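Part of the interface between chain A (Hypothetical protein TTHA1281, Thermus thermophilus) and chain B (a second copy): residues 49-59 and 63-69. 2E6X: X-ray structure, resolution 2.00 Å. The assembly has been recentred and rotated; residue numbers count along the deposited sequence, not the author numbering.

Chain A (49-59) PEAEMRRLVQE
Chain B 63-69: RVEWVEE

How do the two backbones meet? Chain A supplies a helix, residues 50-58, with Pro49(A) at its N-cap position; Pro49(A) O accepts from Met53(A) N at 3.1 Å, and the i to i+4 pattern continues to Glu59(A) N, 2.8 Å from Arg55(A) O. Chain B supplies an extended strand from Arg63(B), phi/psi near -100 to -130/120 to 135, running into a still extended C-terminal tail. The axes approach to 7.7 Å, with N-to-C directions 130° apart. Register is set by Val57(A) and Trp66(B), whose CA atoms lie 6.2 Å apart. Strand alternation points Val64(B) and Trp66(B) toward the helix and Glu65(B) away.

What fills the space between them? Trp66(B), chi1 t and chi2 -92°, lays its indole along the helix and contributes the largest covered area of the 427 Å² total. Arg54(A) CG sits 3.5 Å from the centroid of its five-membered ring, 14° off the normal, a CH-pi contact over the ring face. The rest of the chain is extended (chi1 to chi3 all t) and carries the guanidinium on to Glu68(B). Selenomethionine Met53(A), chi1 m and chi2 t, brings CE to 4.2 Å from Trp66(B) CZ3 at the ring edge. Val57(A), chi1 t, points toward the strand: its CG1 lies 3.6 Å from Val64(B) CG1 and 3.9 Å from Trp66(B) CB. A compact branched side chain suits this close approach.

Which charged groups are satisfied across the contact? The Arg54(A) guanidinium, turned by a chi4 of -91°, meets the Glu68(B) carboxylate in a two-pronged salt bridge. Arg54(A) NE donates to Glu68(B) OE2 at 2.8 Å and 168°, while Arg54(A) NH2 donates to Glu68(B) OE1 at 2.9 Å and 165°. Glu68(B), chi1 and chi2 both m, leaves its backbone sideways but brings its carboxylate nearer the helix. Its OE1 also accepts a weak bond from Gln58(A) NE2 at 3.2 Å and 144°, so OE1 takes two donors and OE2 one across the contact.

How are the backbone carbonyls served? Two waters do the work. The first donates to Val57(A) O and to Val64(B) O, each 2.7 Å from the water oxygen, linking the helix's C-terminal end to the strand. The second donates to Trp66(B) O at 2.7 Å and accepts from Gln58(A) NE2 at 2.9 Å. Gln58(A), chi1 m and chi2 t, thus uses its amide nitrogen twice, toward this water and toward Glu68(B). Glu50(A), chi1 t and chi2 m, places OE2 at the indole edge, 3.1 Å from Trp66(B) CZ2, a contact without a hydrogen bond.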

# COMPACT_ATOMS: atom_id res chain seq x y z
N PRO A 49 7.81 2.17 13.74
CA PRO A 49 8.87 1.22 13.36
C PRO A 49 8.34 0.22 12.34
O PRO A 49 7.15 -0.09 12.33
CB PRO A 49 9.23 0.52 14.68
CG PRO A 49 8.83 1.51 15.76
CD PRO A 49 7.57 2.16 15.21
N GLU A 50 9.24 -0.27 11.49
CA GLU A 50 8.85 -1.25 10.49
C GLU A 50 8.26 -2.53 11.15
O GLU A 50 7.34 -3.17 10.61
CB GLU A 50 10.08 -1.59 9.62
CG GLU A 50 9.84 -2.72 8.67
CD GLU A 50 10.09 -4.10 9.27
OE1 GLU A 50 10.73 -4.20 10.33
OE2 GLU A 50 9.67 -5.09 8.65
N ALA A 51 8.77 -2.89 12.32
CA ALA A 51 8.27 -4.07 13.05
C ALA A 51 6.83 -3.91 13.50
O ALA A 51 6.04 -4.88 13.53
CB ALA A 51 9.16 -4.34 14.27
N GLU A 52 6.49 -2.67 13.87
CA GLU A 52 5.15 -2.38 14.29
C GLU A 52 4.25 -2.52 13.05
O GLU A 52 3.15 -3.00 13.16
CB GLU A 52 5.00 -0.95 14.85
CG GLU A 52 3.70 -0.85 15.68
CD GLU A 52 3.37 0.54 16.24
OE1 GLU A 52 4.27 1.32 16.61
OE2 GLU A 52 2.15 0.83 16.33
N MSE A 53 4.72 -2.03 11.91
CA MSE A 53 3.95 -2.14 10.67
C MSE A 53 3.71 -3.59 10.33
O MSE A 53 2.63 -3.95 9.92
CB MSE A 53 4.67 -1.47 9.48
CG MSE A 53 4.76 0.04 9.55
SE MSE A 53 5.42 0.75 7.84
CE MSE A 53 5.21 -0.88 6.82
N ARG A 54 4.71 -4.45 10.53
CA ARG A 54 4.52 -5.84 10.20
C ARG A 54 3.43 -6.43 11.12
O ARG A 54 2.52 -7.10 10.66
CB ARG A 54 5.86 -6.62 10.35
CG ARG A 54 5.70 -8.12 10.34
CD ARG A 54 7.07 -8.79 10.59
NE ARG A 54 6.95 -10.24 10.72
CZ ARG A 54 6.76 -10.87 11.88
NH1 ARG A 54 6.66 -10.18 13.03
NH2 ARG A 54 6.67 -12.21 11.89
N ARG A 55 3.53 -6.14 12.41
CA ARG A 55 2.56 -6.62 13.40
C ARG A 55 1.11 -6.23 13.02
O ARG A 55 0.19 -7.04 13.03
CB ARG A 55 2.90 -6.04 14.78
CG ARG A 55 1.78 -6.27 15.82
CD ARG A 55 2.10 -5.74 17.23
NE ARG A 55 1.94 -4.28 17.39
CZ ARG A 55 0.77 -3.64 17.47
NH1 ARG A 55 -0.37 -4.32 17.41
NH2 ARG A 55 0.73 -2.32 17.60
N LEU A 56 0.95 -4.97 12.67
CA LEU A 56 -0.37 -4.45 12.32
C LEU A 56 -0.92 -5.10 11.05
O LEU A 56 -2.11 -5.44 10.99
CB LEU A 56 -0.27 -2.92 12.22
CG LEU A 56 -0.08 -2.19 13.58
CD1 LEU A 56 0.21 -0.73 13.34
CD2 LEU A 56 -1.37 -2.33 14.48
N VAL A 57 -0.08 -5.32 10.06
CA VAL A 57 -0.57 -5.95 8.84
C VAL A 57 -0.92 -7.38 9.18
O VAL A 57 -2.00 -7.85 8.86
CB VAL A 57 0.47 -5.90 7.70
CG1 VAL A 57 -0.09 -6.70 6.44
CG2 VAL A 57 0.72 -4.43 7.32
N GLN A 58 -0.00 -8.07 9.85
CA GLN A 58 -0.30 -9.46 10.22
C GLN A 58 -1.58 -9.59 11.05
O GLN A 58 -2.30 -10.55 10.86
CB GLN A 58 0.89 -10.10 10.95
CG GLN A 58 2.08 -10.29 9.98
CD GLN A 58 3.15 -11.17 10.55
OE1 GLN A 58 3.48 -11.06 11.71
NE2 GLN A 58 3.71 -12.04 9.72
N GLU A 59 -1.87 -8.67 11.97
CA GLU A 59 -3.13 -8.82 12.73
C GLU A 59 -4.36 -8.29 11.94
O GLU A 59 -5.50 -8.29 12.44
CB GLU A 59 -3.02 -8.10 14.07
CG GLU A 59 -1.79 -8.51 14.84
CD GLU A 59 -1.59 -7.72 16.11
OE1 GLU A 59 -1.81 -6.49 16.12
OE2 GLU A 59 -1.18 -8.34 17.11
N ARG B 63 -7.09 -6.44 0.73
CA ARG B 63 -6.43 -7.27 1.68
C ARG B 63 -4.95 -6.89 1.62
O ARG B 63 -4.32 -6.95 0.57
CB ARG B 63 -6.59 -8.74 1.33
CG ARG B 63 -5.76 -9.65 2.28
CD ARG B 63 -6.12 -11.13 2.09
NE ARG B 63 -5.19 -11.99 2.84
CZ ARG B 63 -5.34 -12.26 4.14
NH1 ARG B 63 -6.38 -11.74 4.83
NH2 ARG B 63 -4.49 -13.07 4.73
N VAL B 64 -4.42 -6.47 2.75
CA VAL B 64 -3.00 -6.12 2.80
C VAL B 64 -2.26 -7.34 3.36
O VAL B 64 -2.66 -7.91 4.38
CB VAL B 64 -2.75 -4.90 3.66
CG1 VAL B 64 -1.18 -4.56 3.72
CG2 VAL B 64 -3.53 -3.73 3.05
N GLU B 65 -1.18 -7.71 2.69
CA GLU B 65 -0.44 -8.93 3.05
C GLU B 65 1.02 -8.69 3.37
O GLU B 65 1.71 -8.02 2.60
CB GLU B 65 -0.57 -9.94 1.87
CG GLU B 65 -2.01 -10.38 1.62
CD GLU B 65 -2.18 -11.26 0.39
OE1 GLU B 65 -1.16 -11.63 -0.28
OE2 GLU B 65 -3.35 -11.60 0.08
N TRP B 66 1.51 -9.29 4.46
CA TRP B 66 2.91 -9.08 4.80
C TRP B 66 3.71 -10.26 4.31
O TRP B 66 3.36 -11.41 4.55
CB TRP B 66 3.09 -8.92 6.32
CG TRP B 66 4.52 -8.65 6.66
CD1 TRP B 66 5.48 -9.57 7.00
CD2 TRP B 66 5.15 -7.38 6.65
NE1 TRP B 66 6.69 -8.93 7.20
CE2 TRP B 66 6.52 -7.59 6.99
CE3 TRP B 66 4.71 -6.08 6.40
CZ2 TRP B 66 7.44 -6.54 7.05
CZ3 TRP B 66 5.62 -5.04 6.47
CH2 TRP B 66 6.97 -5.28 6.80
N VAL B 67 4.78 -9.96 3.58
CA VAL B 67 5.64 -10.99 3.03
C VAL B 67 6.89 -11.10 3.86
O VAL B 67 7.69 -10.18 3.87
CB VAL B 67 6.08 -10.61 1.62
CG1 VAL B 67 6.94 -11.71 1.07
CG2 VAL B 67 4.84 -10.35 0.72
N GLU B 68 7.06 -12.22 4.55
CA GLU B 68 8.20 -12.46 5.42
C GLU B 68 9.45 -12.69 4.56
O GLU B 68 9.38 -13.33 3.50
CB GLU B 68 7.95 -13.72 6.27
CG GLU B 68 6.67 -13.70 7.09
CD GLU B 68 6.86 -13.11 8.47
OE1 GLU B 68 6.42 -13.79 9.45
OE2 GLU B 68 7.41 -11.99 8.59
N GLU B 69 10.58 -12.15 5.00
CA GLU B 69 11.81 -12.35 4.23
C GLU B 69 12.41 -13.72 4.51
O GLU B 69 13.15 -14.21 3.63
CB GLU B 69 12.82 -11.23 4.47
CG GLU B 69 12.59 -10.39 5.70
CD GLU B 69 12.95 -11.12 6.97
OE1 GLU B 69 12.97 -10.48 8.05
OE2 GLU B 69 13.22 -12.34 6.89
OXT GLU B 69 12.11 -14.31 5.59
O HOH W 1 -3.63 -7.14 6.79
O HOH W 2 2.93 -12.59 6.97